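Local coordinates for protein geranylgeranyl pyrophosphate synthase (Corynebacterium glutamicum, PDB 3LK5) that probably builds prenyl diphosphates in isoprenoid biosynthesis by magnesium-dependent prenyl transfer, at residues 302-307 with 322-327; 30-35 with 97-102; 16-21 with 362-367; 210-215 with 252-257; 74-79 with 236-241. One frame throughout, in Å; residues are numbered along the deposited sequence. Where two conformers were deposited one is given.

Contact 1 of 5, residues 302-307 with 322-327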
# COMPACT_ATOMS: atom_id res chain seq x y z
N THR A 302 1.97 38.70 -10.48
CA THR A 302 3.33 38.47 -10.00
C THR A 302 3.39 38.15 -8.51
O THR A 302 4.04 37.16 -8.10
CB THR A 302 4.23 39.69 -10.35
OG1 THR A 302 4.29 39.82 -11.77
CG2 THR A 302 5.63 39.55 -9.76
N ALA A 303 2.70 38.97 -7.71
CA ALA A 303 2.55 38.78 -6.26
C ALA A 303 1.93 37.42 -5.89
O ALA A 303 2.44 36.74 -4.99
CB ALA A 303 1.75 39.94 -5.63
N ILE A 304 0.89 36.99 -6.60
CA ILE A 304 0.33 35.62 -6.41
C ILE A 304 1.35 34.51 -6.75
O ILE A 304 1.60 33.58 -5.96
CB ILE A 304 -0.98 35.40 -7.20
CG1 ILE A 304 -2.08 36.40 -6.77
CG2 ILE A 304 -1.51 33.97 -7.01
CD1 ILE A 304 -3.25 36.46 -7.74
N ARG A 305 1.95 34.61 -7.94
CA ARG A 305 3.00 33.66 -8.35
C ARG A 305 4.16 33.57 -7.37
O ARG A 305 4.62 32.46 -7.06
CB ARG A 305 3.52 34.00 -9.73
CG ARG A 305 2.73 33.33 -10.79
CD ARG A 305 3.26 33.63 -12.16
NE ARG A 305 2.27 33.13 -13.09
CZ ARG A 305 1.49 33.88 -13.84
NH1 ARG A 305 0.60 33.30 -14.63
NH2 ARG A 305 1.59 35.21 -13.83
N ALA A 306 4.63 34.71 -6.89
CA ALA A 306 5.79 34.76 -6.01
C ALA A 306 5.45 34.22 -4.64
O ALA A 306 6.31 33.67 -3.96
CB ALA A 306 6.32 36.19 -5.90
N GLY A 307 4.19 34.37 -4.24
CA GLY A 307 3.78 34.09 -2.88
C GLY A 307 3.28 32.68 -2.58
O GLY A 307 3.52 32.18 -1.49
N GLU A 322 -6.46 38.27 -0.96
CA GLU A 322 -7.22 39.43 -1.49
C GLU A 322 -6.92 39.67 -2.98
O GLU A 322 -7.83 40.04 -3.73
CB GLU A 322 -7.03 40.71 -0.64
CG GLU A 322 -7.67 40.67 0.78
CD GLU A 322 -9.14 40.14 0.79
OE1 GLU A 322 -9.89 40.40 -0.17
OE2 GLU A 322 -9.54 39.46 1.76
N HIS A 323 -5.67 39.44 -3.41
CA HIS A 323 -5.35 39.54 -4.84
C HIS A 323 -6.17 38.50 -5.62
O HIS A 323 -6.75 38.82 -6.66
CB HIS A 323 -3.85 39.36 -5.14
CG HIS A 323 -2.98 40.54 -4.80
ND1 HIS A 323 -3.23 41.82 -5.25
CD2 HIS A 323 -1.83 40.61 -4.09
CE1 HIS A 323 -2.29 42.64 -4.80
NE2 HIS A 323 -1.41 41.93 -4.12
N ILE A 324 -6.24 37.27 -5.10
CA ILE A 324 -7.06 36.23 -5.71
C ILE A 324 -8.54 36.64 -5.80
O ILE A 324 -9.14 36.55 -6.87
CB ILE A 324 -6.89 34.86 -4.97
CG1 ILE A 324 -5.50 34.30 -5.25
CG2 ILE A 324 -7.97 33.82 -5.42
CD1 ILE A 324 -5.10 33.11 -4.33
N ARG A 325 -9.11 37.10 -4.69
CA ARG A 325 -10.50 37.57 -4.70
C ARG A 325 -10.76 38.66 -5.75
O ARG A 325 -11.79 38.63 -6.45
CB ARG A 325 -10.91 38.12 -3.33
CG ARG A 325 -12.45 38.29 -3.21
CD ARG A 325 -12.86 39.25 -2.06
NE ARG A 325 -12.17 38.94 -0.79
CZ ARG A 325 -12.51 37.96 0.04
NH1 ARG A 325 -13.57 37.17 -0.23
NH2 ARG A 325 -11.81 37.77 1.15
N ALA A 326 -9.83 39.62 -5.86
CA ALA A 326 -10.04 40.76 -6.77
C ALA A 326 -10.11 40.33 -8.24
O ALA A 326 -10.61 41.09 -9.07
CB ALA A 326 -8.96 41.85 -6.56
N THR A 327 -9.62 39.13 -8.55
CA THR A 327 -9.63 38.63 -9.93
C THR A 327 -11.03 38.24 -10.42
O THR A 327 -11.28 38.16 -11.63
CB THR A 327 -8.71 37.41 -10.15
OG1 THR A 327 -9.24 36.31 -9.41
CG2 THR A 327 -7.23 37.66 -9.73

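Contact 2 of 5, residues 30-35 with 97-102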
# COMPACT_ATOMS: atom_id res chain seq x y z
N THR A 30 -13.12 -0.64 15.02
CA THR A 30 -12.67 -1.13 16.34
C THR A 30 -12.54 -2.63 16.38
O THR A 30 -11.51 -3.17 16.85
CB THR A 30 -13.61 -0.63 17.50
OG1 THR A 30 -13.64 0.79 17.48
CG2 THR A 30 -13.06 -1.10 18.85
N GLN A 31 -13.56 -3.32 15.90
CA GLN A 31 -13.53 -4.77 15.90
C GLN A 31 -12.36 -5.33 15.08
O GLN A 31 -11.68 -6.30 15.49
CB GLN A 31 -14.86 -5.35 15.39
CG GLN A 31 -15.99 -4.87 16.29
CD GLN A 31 -17.19 -5.79 16.28
OE1 GLN A 31 -18.23 -5.43 16.84
NE2 GLN A 31 -17.07 -6.97 15.66
N PHE A 32 -12.11 -4.70 13.94
CA PHE A 32 -11.04 -5.18 13.06
C PHE A 32 -9.68 -4.98 13.73
O PHE A 32 -8.83 -5.90 13.74
CB PHE A 32 -11.11 -4.43 11.71
CG PHE A 32 -10.01 -4.85 10.75
CD1 PHE A 32 -8.77 -4.21 10.77
CD2 PHE A 32 -10.22 -5.89 9.85
CE1 PHE A 32 -7.72 -4.63 9.89
CE2 PHE A 32 -9.19 -6.32 8.95
CZ PHE A 32 -7.94 -5.68 8.97
N LEU A 33 -9.45 -3.78 14.26
CA LEU A 33 -8.20 -3.43 14.93
C LEU A 33 -7.93 -4.31 16.16
O LEU A 33 -6.79 -4.79 16.35
CB LEU A 33 -8.13 -1.95 15.27
CG LEU A 33 -7.97 -1.10 13.99
CD1 LEU A 33 -8.36 0.40 14.26
CD2 LEU A 33 -6.54 -1.17 13.47
N ASP A 34 -8.96 -4.53 16.95
CA ASP A 34 -8.85 -5.47 18.08
C ASP A 34 -8.35 -6.83 17.62
O ASP A 34 -7.51 -7.45 18.29
CB ASP A 34 -10.19 -5.69 18.78
CG ASP A 34 -10.65 -4.48 19.60
OD1 ASP A 34 -9.87 -3.53 19.85
OD2 ASP A 34 -11.83 -4.52 20.03
N ALA A 35 -8.87 -7.31 16.50
CA ALA A 35 -8.56 -8.64 16.04
C ALA A 35 -7.10 -8.82 15.58
O ALA A 35 -6.63 -9.97 15.50
CB ALA A 35 -9.52 -9.08 14.95
N LEU A 97 -12.94 1.27 3.54
CA LEU A 97 -12.52 2.51 2.90
C LEU A 97 -11.78 3.48 3.82
O LEU A 97 -10.94 4.25 3.35
CB LEU A 97 -13.73 3.25 2.29
CG LEU A 97 -14.44 2.43 1.21
CD1 LEU A 97 -15.63 3.23 0.69
CD2 LEU A 97 -13.50 2.11 0.03
N GLU A 98 -12.09 3.44 5.12
CA GLU A 98 -11.34 4.28 6.07
C GLU A 98 -9.85 3.92 6.14
O GLU A 98 -9.01 4.79 6.43
CB GLU A 98 -11.93 4.16 7.48
CG GLU A 98 -13.30 4.82 7.56
CD GLU A 98 -13.22 6.32 7.13
OE1 GLU A 98 -12.46 7.11 7.74
OE2 GLU A 98 -13.85 6.69 6.14
N PHE A 99 -9.52 2.65 5.92
CA PHE A 99 -8.08 2.30 5.89
C PHE A 99 -7.37 2.83 4.65
O PHE A 99 -6.20 3.21 4.72
CB PHE A 99 -7.90 0.80 6.05
CG PHE A 99 -7.97 0.32 7.45
CD1 PHE A 99 -7.05 0.75 8.40
CD2 PHE A 99 -8.92 -0.61 7.82
CE1 PHE A 99 -7.07 0.27 9.71
CE2 PHE A 99 -8.97 -1.10 9.12
CZ PHE A 99 -8.03 -0.64 10.07
N ILE A 100 -8.06 2.85 3.52
CA ILE A 100 -7.49 3.47 2.32
C ILE A 100 -7.25 4.92 2.64
O ILE A 100 -6.17 5.46 2.36
CB ILE A 100 -8.41 3.35 1.10
CG1 ILE A 100 -8.65 1.86 0.81
CG2 ILE A 100 -7.74 4.03 -0.15
CD1 ILE A 100 -9.50 1.63 -0.45
N GLN A 101 -8.26 5.56 3.23
CA GLN A 101 -8.11 7.00 3.53
C GLN A 101 -7.01 7.26 4.55
O GLN A 101 -6.33 8.30 4.47
CB GLN A 101 -9.46 7.56 4.01
CG GLN A 101 -9.42 9.02 4.51
CD GLN A 101 -9.22 10.06 3.42
OE1 GLN A 101 -8.85 9.77 2.26
NE2 GLN A 101 -9.45 11.31 3.80
N ALA A 102 -6.88 6.38 5.54
CA ALA A 102 -5.81 6.54 6.52
C ALA A 102 -4.46 6.53 5.80
O ALA A 102 -3.60 7.38 6.08
CB ALA A 102 -5.85 5.48 7.58

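Contact 3 of 5, residues 16-21 with 362-367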
# COMPACT_ATOMS: atom_id res chain seq x y z
N LEU A 16 -31.14 5.28 5.43
CA LEU A 16 -29.86 5.98 5.46
C LEU A 16 -29.89 7.09 6.52
O LEU A 16 -30.64 8.08 6.39
CB LEU A 16 -29.59 6.55 4.06
CG LEU A 16 -28.29 7.29 3.76
CD1 LEU A 16 -27.09 6.47 4.17
CD2 LEU A 16 -28.25 7.60 2.27
N ASP A 17 -29.10 6.90 7.57
CA ASP A 17 -29.03 7.87 8.66
C ASP A 17 -27.66 8.53 8.62
O ASP A 17 -26.69 7.96 9.10
CB ASP A 17 -29.28 7.18 10.00
CG ASP A 17 -29.57 8.15 11.14
OD1 ASP A 17 -28.88 9.19 11.28
OD2 ASP A 17 -30.49 7.85 11.92
N LEU A 18 -27.58 9.73 8.07
CA LEU A 18 -26.29 10.38 7.81
C LEU A 18 -25.55 10.65 9.10
O LEU A 18 -24.34 10.46 9.17
CB LEU A 18 -26.47 11.71 7.06
CG LEU A 18 -27.28 11.71 5.77
CD1 LEU A 18 -27.19 13.09 5.15
CD2 LEU A 18 -26.80 10.64 4.79
N ASP A 19 -26.28 11.13 10.11
CA ASP A 19 -25.62 11.56 11.35
C ASP A 19 -25.09 10.43 12.23
O ASP A 19 -24.06 10.60 12.85
CB ASP A 19 -26.49 12.56 12.15
CG ASP A 19 -26.67 13.90 11.42
OD1 ASP A 19 -25.82 14.26 10.57
OD2 ASP A 19 -27.68 14.59 11.70
N LYS A 20 -25.77 9.28 12.27
CA LYS A 20 -25.33 8.17 13.14
C LYS A 20 -24.41 7.16 12.44
O LYS A 20 -23.76 6.36 13.11
CB LYS A 20 -26.51 7.37 13.71
CG LYS A 20 -27.49 8.18 14.58
CD LYS A 20 -28.47 7.25 15.31
CE LYS A 20 -29.73 7.99 15.75
NZ LYS A 20 -29.58 8.75 17.04
N PHE A 21 -24.39 7.15 11.11
CA PHE A 21 -23.59 6.12 10.42
C PHE A 21 -22.10 6.11 10.84
O PHE A 21 -21.56 5.03 11.00
CB PHE A 21 -23.76 6.16 8.90
CG PHE A 21 -23.25 4.93 8.22
CD1 PHE A 21 -23.93 3.74 8.34
CD2 PHE A 21 -22.08 4.97 7.46
CE1 PHE A 21 -23.48 2.60 7.74
CE2 PHE A 21 -21.61 3.84 6.84
CZ PHE A 21 -22.31 2.63 6.98
N ARG A 362 -29.54 13.51 -1.77
CA ARG A 362 -29.67 14.96 -2.02
C ARG A 362 -29.09 15.77 -0.88
O ARG A 362 -28.32 16.72 -1.09
CB ARG A 362 -31.14 15.34 -2.27
CG ARG A 362 -31.73 14.72 -3.54
CD ARG A 362 -33.22 15.13 -3.73
NE ARG A 362 -33.37 16.59 -3.70
CZ ARG A 362 -33.23 17.39 -4.77
NH1 ARG A 362 -32.97 16.86 -5.97
NH2 ARG A 362 -33.37 18.71 -4.64
N ALA A 363 -29.46 15.41 0.34
CA ALA A 363 -28.95 16.11 1.53
C ALA A 363 -27.43 16.02 1.66
O ALA A 363 -26.77 17.02 2.01
CB ALA A 363 -29.64 15.59 2.81
N LEU A 364 -26.87 14.83 1.40
CA LEU A 364 -25.42 14.66 1.45
C LEU A 364 -24.69 15.55 0.45
O LEU A 364 -23.64 16.11 0.76
CB LEU A 364 -25.03 13.22 1.18
CG LEU A 364 -24.67 12.31 2.34
CD1 LEU A 364 -24.33 10.97 1.74
CD2 LEU A 364 -23.48 12.85 3.14
N ALA A 365 -25.27 15.68 -0.74
CA ALA A 365 -24.69 16.49 -1.79
C ALA A 365 -24.71 17.95 -1.38
O ALA A 365 -23.72 18.67 -1.52
CB ALA A 365 -25.50 16.30 -3.13
N ILE A 366 -25.85 18.38 -0.85
CA ILE A 366 -26.01 19.78 -0.44
C ILE A 366 -25.08 20.15 0.72
O ILE A 366 -24.42 21.19 0.65
CB ILE A 366 -27.51 20.11 -0.22
CG1 ILE A 366 -28.22 20.06 -1.59
CG2 ILE A 366 -27.67 21.45 0.48
CD1 ILE A 366 -29.75 19.78 -1.55
N ARG A 367 -24.98 19.28 1.73
CA ARG A 367 -23.96 19.46 2.77
C ARG A 367 -22.53 19.52 2.17
O ARG A 367 -21.76 20.40 2.55
CB ARG A 367 -24.04 18.37 3.86
CG ARG A 367 -25.39 18.27 4.56
CD ARG A 367 -25.25 17.81 6.03
NE ARG A 367 -26.40 17.04 6.50
CZ ARG A 367 -27.66 17.47 6.50
NH1 ARG A 367 -27.96 18.67 6.04
NH2 ARG A 367 -28.62 16.68 6.95

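Contact 4 of 5, residues 210-215 with 252-257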
# COMPACT_ATOMS: atom_id res chain seq x y z
N SER A 210 -8.53 17.39 -13.98
CA SER A 210 -8.23 15.96 -13.96
C SER A 210 -7.95 15.47 -12.56
O SER A 210 -8.43 14.40 -12.17
CB SER A 210 -7.08 15.61 -14.90
OG SER A 210 -7.45 15.89 -16.24
N VAL A 211 -7.15 16.24 -11.82
CA VAL A 211 -6.88 15.88 -10.45
C VAL A 211 -8.21 15.77 -9.66
O VAL A 211 -8.44 14.80 -8.93
CB VAL A 211 -5.96 16.90 -9.78
CG1 VAL A 211 -5.86 16.60 -8.29
CG2 VAL A 211 -4.56 16.91 -10.43
N ASN A 212 -9.08 16.77 -9.82
CA ASN A 212 -10.36 16.73 -9.11
C ASN A 212 -11.22 15.49 -9.47
O ASN A 212 -11.82 14.88 -8.58
CB ASN A 212 -11.17 18.02 -9.34
CG ASN A 212 -10.55 19.25 -8.70
OD1 ASN A 212 -10.92 20.43 -9.03
ND2 ASN A 212 -9.63 19.03 -7.77
N ARG A 213 -11.26 15.14 -10.76
CA ARG A 213 -12.04 14.01 -11.27
C ARG A 213 -11.61 12.67 -10.62
O ARG A 213 -12.47 11.82 -10.29
CB ARG A 213 -11.84 13.92 -12.77
CG ARG A 213 -12.51 12.77 -13.45
CD ARG A 213 -12.27 12.82 -14.97
NE ARG A 213 -12.70 11.55 -15.56
CZ ARG A 213 -12.33 11.07 -16.75
NH1 ARG A 213 -11.48 11.73 -17.54
NH2 ARG A 213 -12.80 9.88 -17.13
N PHE A 214 -10.28 12.52 -10.47
CA PHE A 214 -9.68 11.21 -10.08
C PHE A 214 -9.29 11.16 -8.62
O PHE A 214 -9.69 10.24 -7.91
CB PHE A 214 -8.48 10.87 -11.00
CG PHE A 214 -8.90 10.54 -12.40
CD1 PHE A 214 -9.61 9.36 -12.67
CD2 PHE A 214 -8.66 11.44 -13.45
CE1 PHE A 214 -10.03 9.05 -13.99
CE2 PHE A 214 -9.04 11.15 -14.74
CZ PHE A 214 -9.75 9.96 -15.02
N LYS A 215 -8.56 12.18 -8.13
CA LYS A 215 -8.14 12.18 -6.75
C LYS A 215 -9.31 12.42 -5.78
O LYS A 215 -9.32 11.88 -4.68
CB LYS A 215 -7.04 13.22 -6.51
CG LYS A 215 -6.52 13.30 -5.08
CD LYS A 215 -5.45 14.40 -4.89
CE LYS A 215 -5.60 15.02 -3.51
NZ LYS A 215 -4.42 15.83 -3.07
N ALA A 252 -17.67 19.10 -7.41
CA ALA A 252 -18.18 20.26 -6.66
C ALA A 252 -17.65 20.27 -5.23
O ALA A 252 -17.33 21.33 -4.67
CB ALA A 252 -19.72 20.28 -6.68
N PHE A 253 -17.59 19.08 -4.60
CA PHE A 253 -17.07 18.98 -3.25
C PHE A 253 -15.61 19.46 -3.18
O PHE A 253 -15.27 20.21 -2.26
CB PHE A 253 -17.19 17.51 -2.77
CG PHE A 253 -16.42 17.18 -1.53
CD1 PHE A 253 -16.93 17.51 -0.27
CD2 PHE A 253 -15.18 16.52 -1.62
CE1 PHE A 253 -16.22 17.17 0.91
CE2 PHE A 253 -14.45 16.19 -0.44
CZ PHE A 253 -14.99 16.53 0.82
N GLN A 254 -14.76 19.05 -4.12
CA GLN A 254 -13.36 19.50 -4.08
C GLN A 254 -13.29 21.02 -4.30
O GLN A 254 -12.50 21.71 -3.65
CB GLN A 254 -12.52 18.86 -5.17
CG GLN A 254 -11.02 19.24 -4.99
CD GLN A 254 -10.52 18.86 -3.63
OE1 GLN A 254 -10.70 17.72 -3.22
NE2 GLN A 254 -9.93 19.80 -2.90
N LEU A 255 -14.10 21.50 -5.23
CA LEU A 255 -14.14 22.99 -5.46
C LEU A 255 -14.54 23.75 -4.20
O LEU A 255 -13.93 24.78 -3.88
CB LEU A 255 -15.05 23.36 -6.61
CG LEU A 255 -14.65 22.83 -8.01
CD1 LEU A 255 -15.76 23.22 -9.00
CD2 LEU A 255 -13.28 23.37 -8.47
N ARG A 256 -15.54 23.24 -3.49
CA ARG A 256 -15.94 23.85 -2.20
C ARG A 256 -14.79 23.80 -1.21
O ARG A 256 -14.53 24.77 -0.48
CB ARG A 256 -17.19 23.16 -1.59
CG ARG A 256 -17.59 23.70 -0.19
CD ARG A 256 -17.86 25.26 -0.20
NE ARG A 256 -19.01 25.54 -1.05
CZ ARG A 256 -19.26 26.71 -1.66
NH1 ARG A 256 -18.42 27.74 -1.54
NH2 ARG A 256 -20.36 26.81 -2.41
N ASP A 257 -14.12 22.65 -1.16
CA ASP A 257 -12.98 22.47 -0.26
C ASP A 257 -11.82 23.45 -0.60
O ASP A 257 -11.16 23.98 0.31
CB ASP A 257 -12.50 21.00 -0.29
CG ASP A 257 -13.25 20.11 0.71
OD1 ASP A 257 -14.23 20.57 1.36
OD2 ASP A 257 -12.87 18.93 0.87

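Contact 5 of 5, residues 74-79 with 236-241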
# COMPACT_ATOMS: atom_id res chain seq x y z
N PHE A 74 -25.32 0.88 -1.65
CA PHE A 74 -25.94 -0.42 -1.32
C PHE A 74 -27.44 -0.25 -1.13
O PHE A 74 -28.24 -1.02 -1.69
CB PHE A 74 -25.28 -1.01 -0.06
CG PHE A 74 -25.90 -2.30 0.41
CD1 PHE A 74 -25.55 -3.51 -0.18
CD2 PHE A 74 -26.84 -2.30 1.45
CE1 PHE A 74 -26.12 -4.71 0.23
CE2 PHE A 74 -27.43 -3.48 1.88
CZ PHE A 74 -27.08 -4.70 1.26
N LEU A 75 -27.84 0.75 -0.35
CA LEU A 75 -29.26 0.95 -0.07
C LEU A 75 -30.02 1.37 -1.35
O LEU A 75 -31.14 0.93 -1.57
CB LEU A 75 -29.47 2.00 1.02
CG LEU A 75 -28.96 1.63 2.42
CD1 LEU A 75 -29.20 2.81 3.34
CD2 LEU A 75 -29.64 0.35 2.95
N ALA A 76 -29.41 2.22 -2.16
CA ALA A 76 -30.01 2.64 -3.43
C ALA A 76 -30.33 1.45 -4.37
O ALA A 76 -31.38 1.44 -5.03
CB ALA A 76 -29.14 3.70 -4.14
N ALA A 77 -29.44 0.45 -4.39
CA ALA A 77 -29.57 -0.72 -5.25
C ALA A 77 -30.39 -1.83 -4.62
O ALA A 77 -30.91 -2.69 -5.30
CB ALA A 77 -28.20 -1.28 -5.58
N GLN A 78 -30.42 -1.84 -3.30
CA GLN A 78 -30.97 -3.00 -2.61
C GLN A 78 -32.47 -2.81 -2.63
O GLN A 78 -33.22 -3.77 -2.50
CB GLN A 78 -30.41 -3.10 -1.20
CG GLN A 78 -30.45 -4.51 -0.64
CD GLN A 78 -30.95 -4.56 0.78
OE1 GLN A 78 -30.88 -5.60 1.43
NE2 GLN A 78 -31.47 -3.44 1.28
N GLY A 79 -32.89 -1.56 -2.83
CA GLY A 79 -34.32 -1.20 -2.94
C GLY A 79 -35.14 -1.60 -1.72
O GLY A 79 -34.62 -1.72 -0.60
N PRO A 236 -26.99 -1.99 -14.25
CA PRO A 236 -26.11 -1.02 -14.92
C PRO A 236 -26.73 0.38 -15.00
O PRO A 236 -25.99 1.35 -14.93
CB PRO A 236 -25.95 -1.61 -16.32
CG PRO A 236 -26.12 -3.07 -16.11
CD PRO A 236 -27.20 -3.21 -15.07
N GLN A 237 -28.06 0.47 -15.08
CA GLN A 237 -28.75 1.76 -15.13
C GLN A 237 -28.65 2.52 -13.83
O GLN A 237 -28.42 3.72 -13.81
CB GLN A 237 -30.24 1.56 -15.50
CG GLN A 237 -30.40 0.88 -16.86
CD GLN A 237 -29.92 -0.59 -16.89
OE1 GLN A 237 -30.25 -1.39 -16.01
NE2 GLN A 237 -29.14 -0.94 -17.93
N LEU A 238 -28.82 1.80 -12.73
CA LEU A 238 -28.70 2.41 -11.42
C LEU A 238 -27.25 2.82 -11.16
O LEU A 238 -26.98 3.94 -10.75
CB LEU A 238 -29.18 1.44 -10.32
CG LEU A 238 -28.79 2.04 -8.96
CD1 LEU A 238 -29.81 3.08 -8.52
CD2 LEU A 238 -28.66 0.99 -7.94
N ILE A 239 -26.31 1.93 -11.45
CA ILE A 239 -24.89 2.26 -11.27
C ILE A 239 -24.51 3.49 -12.13
O ILE A 239 -23.73 4.35 -11.70
CB ILE A 239 -24.00 1.02 -11.61
CG1 ILE A 239 -24.13 -0.02 -10.49
CG2 ILE A 239 -22.54 1.46 -11.75
CD1 ILE A 239 -23.39 -1.38 -10.75
N ASP A 240 -25.04 3.56 -13.35
CA ASP A 240 -24.73 4.71 -14.20
C ASP A 240 -25.19 6.04 -13.58
O ASP A 240 -24.44 7.05 -13.58
CB ASP A 240 -25.36 4.52 -15.60
CG ASP A 240 -24.65 5.33 -16.64
OD1 ASP A 240 -25.23 6.32 -17.13
OD2 ASP A 240 -23.48 5.01 -16.95
N ALA A 241 -26.41 6.05 -13.06
CA ALA A 241 -26.95 7.25 -12.41
C ALA A 241 -26.12 7.67 -11.21
O ALA A 241 -25.83 8.86 -11.04
CB ALA A 241 -28.39 7.07 -12.03

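Contact 1 of 5, residues 302-307 with 322-327
The imidazole of H323 meets the methyl of A303 at a slant, A303 CB lying 4.0 Å from H323 CD2. The other flat group, the guanidinium of R325, takes the E322 carboxylate at its edge and in its plane, within its own helix. R325 NE reaches E322 OE1 at 2.8 Å and R325 NH2 reaches E322 OE2 at 2.9 Å, both nearly straight and on the syn sides, so two bonds fix how the two groups are turned. Across the interface I304 does most of the work. Its CG1 stands anti to the carbonyl carbon (chi1 -60°) and the chain runs on extended, which brings I304 CG1 to 3.8 Å from H323 CB and I304 CD1 to 4.0 Å from I324 CG1. I304 and H323 run alongside each other, pointing opposite ways, and I304 also packs on L286 and L290 of helix 284-296. T327 OG1 donates to I324 O at 2.6 Å in the carbonyl plane, while T327 O is taken by R292 and Q296. The two helices are successive, their short axes 10.1 Å apart and 135° from parallel: a splayed helical hairpin at the periphery of the all-helical polyprenyl synthase fold.

Contact 2 of 5, residues 30-35 with 97-102
This is a buried, wholly apolar packing of F32 and L33 against F99, joining helix 21-43 near the N terminus to helix 87-111, the helix that farther along carries the magnesium-binding residues D108 and, just past its end, D112. F99 is the shared partner. F99 CE2 comes within 3.5 Å of F32 CD1, at a slant to both rings; the corner atom F99 CZ lies 3.7 Å from L33 CD2. The leucine comes at the rim of the F99 ring, close to its plane, and L33 and F99 reach toward each other from opposite directions. The two rings are a different case: their planes stand 59° apart with centroids 5.3 Å apart, an oblique pair. F32 has its CG anti to the backbone nitrogen (chi1 178°), which swings the ring out toward helix 87-111. There it also makes an edge-to-face pair with W158, and L33 rests on W158 as well, while F99 leans on A159, so helix 144-164 closes the same cluster. With the nearest CA atoms, those of L33 and F99, 10.7 Å apart, the gap is bridged by side chains throughout. Carbon meets carbon across it, so dispersion and the exclusion of water must supply the attraction.

Contact 3 of 5, residues 16-21 with 362-367
R367 N donates to A363 O at 2.9 Å, the ordinary helical bond that links two residues that L18 CD1 touches. The setting is the N-terminal lead-in of the polyprenyl synthase fold laid across the C-terminal helix 355-369. Residues 18-20 have helical backbone angles without the regular bonds, and D17 OD1 takes K20 N at 3.3 Å from above its carboxylate plane, an Asx motif just before helix 21-43. That turn presents L18 to the other segment. On either side in sequence the lead-in is tied to helix 65-78: L16 packs on L68 and W71, and the ring of F21 stacks on W71. L16 N also bonds to E356, at the start of the C-terminal helix. R367 is deposited in two conformers; in the one given, R367 NE comes obliquely within 4.2 Å of L18 CD1, so that contact is tentative. L18 has its CG anti to the carbonyl carbon (chi1 -53°) and uses both methyls. L18 CD1 is 4.2 Å from A363 CB and nearer still, at 3.9 Å, to L364 CG, while L18 CD2 lies 3.7 Å from that same L364 CG.

Contact 4 of 5, residues 210-215 with 252-257
N212 is the residue of 210-215 that meets Q254 and L255, and the residues before and after it face other neighbours. S210 and V211 lead in, both resting on L193 of helix 170-199. N212 then turns to helix 236-263, its CG anti to the carbonyl carbon (chi1 -68°). Its amide lies across the stem of Q254 at about a right angle: N212 ND2 sits 3.1 Å from Q254 CG, tight for a nitrogen beside a methylene, and N212 CG is 3.7 Å from the same carbon. The oxygen end points to the next residue, N212 OD1 lying 3.8 Å from L255 CD2. As the two ends of an amide look much alike in X-ray density, which end faces Q254 is uncertain. The Q254 chain bends at chi2 (56°), carrying its own amide away from N212, to where OE1 bonds to T216 and NE2 to D258. Next, F214 CZ stands 3.3 Å above the centre of the R213 guanidinium and R213 CG lies over a face of the F214 ring; both residues pack on D42 of the second subunit. A wider pi-type turn spans 212-215. It ends at K215, which forms a salt bridge with D194, a magnesium-binding residue, although no metal is bound to this chain in the model. N212 itself is about 7 Å from D194, side chain to side chain. The pair of helices thus sits at the heart of the bundle: 170-199 backs the first segment, 329-347 and 355-369 back the second, and V284 of helix 284-296 touches both N212 and L255.

Contact 5 of 5, residues 74-79 with 236-241
L238 carries its CG anti to the backbone nitrogen (chi1 170°), and chi2 of 82° then turns both methyls onto A76 and A77. The end of the leucine comes down on the last turn of helix 65-78. L238 CD2 is modelled 3.3 Å from A77 CB, which is shorter than carbons normally approach, so this distance is doubtful. The same methyl is 4.0 Å from A76 C, over the backbone between the two alanines, while the other branch, L238 CD1, lies 4.5 Å from A76 CB. A76 and A77 offer only methyls here, and A77 CA and L238 CA are 7.0 Å apart. In the all-helical fold this joins the C-terminal end of helix 65-78 to the opening turn of the long helix 236-263. The first of these ends at Q78, and G79 follows with a phi of 57°, which suits glycine; Q78 OE1 holds S83 N beyond it. The second starts with L238 N bonded to S235 OG. Around the leucine contact, A77 also touches A232 in the loop ahead of helix 236-263, and A76 rests on V357 of the C-terminal helix 355-369.

In the fold
From the N terminus, contact 3 opens first and closes last: 16-21 waits for 362-367, so the other four contacts all nest within its loop. Contact 2 brings helix 21-43 to helix 87-111. Before it closes, 74-79 has already opened contact 5, so the two cross; contact 5 in turn crosses contact 4, whose 210-215 comes before 236-241 and whose 252-257 follows it on the same helix 236-263. Contact 1 comes later as a short hairpin, in series with contacts 2, 4 and 5 and about 44 Å from contact 5, centre to centre. Contacts 3 and 5 touch, L16 N lying 3.8 Å from L75 CD1, joining the N-terminal lead-in to helix 65-78.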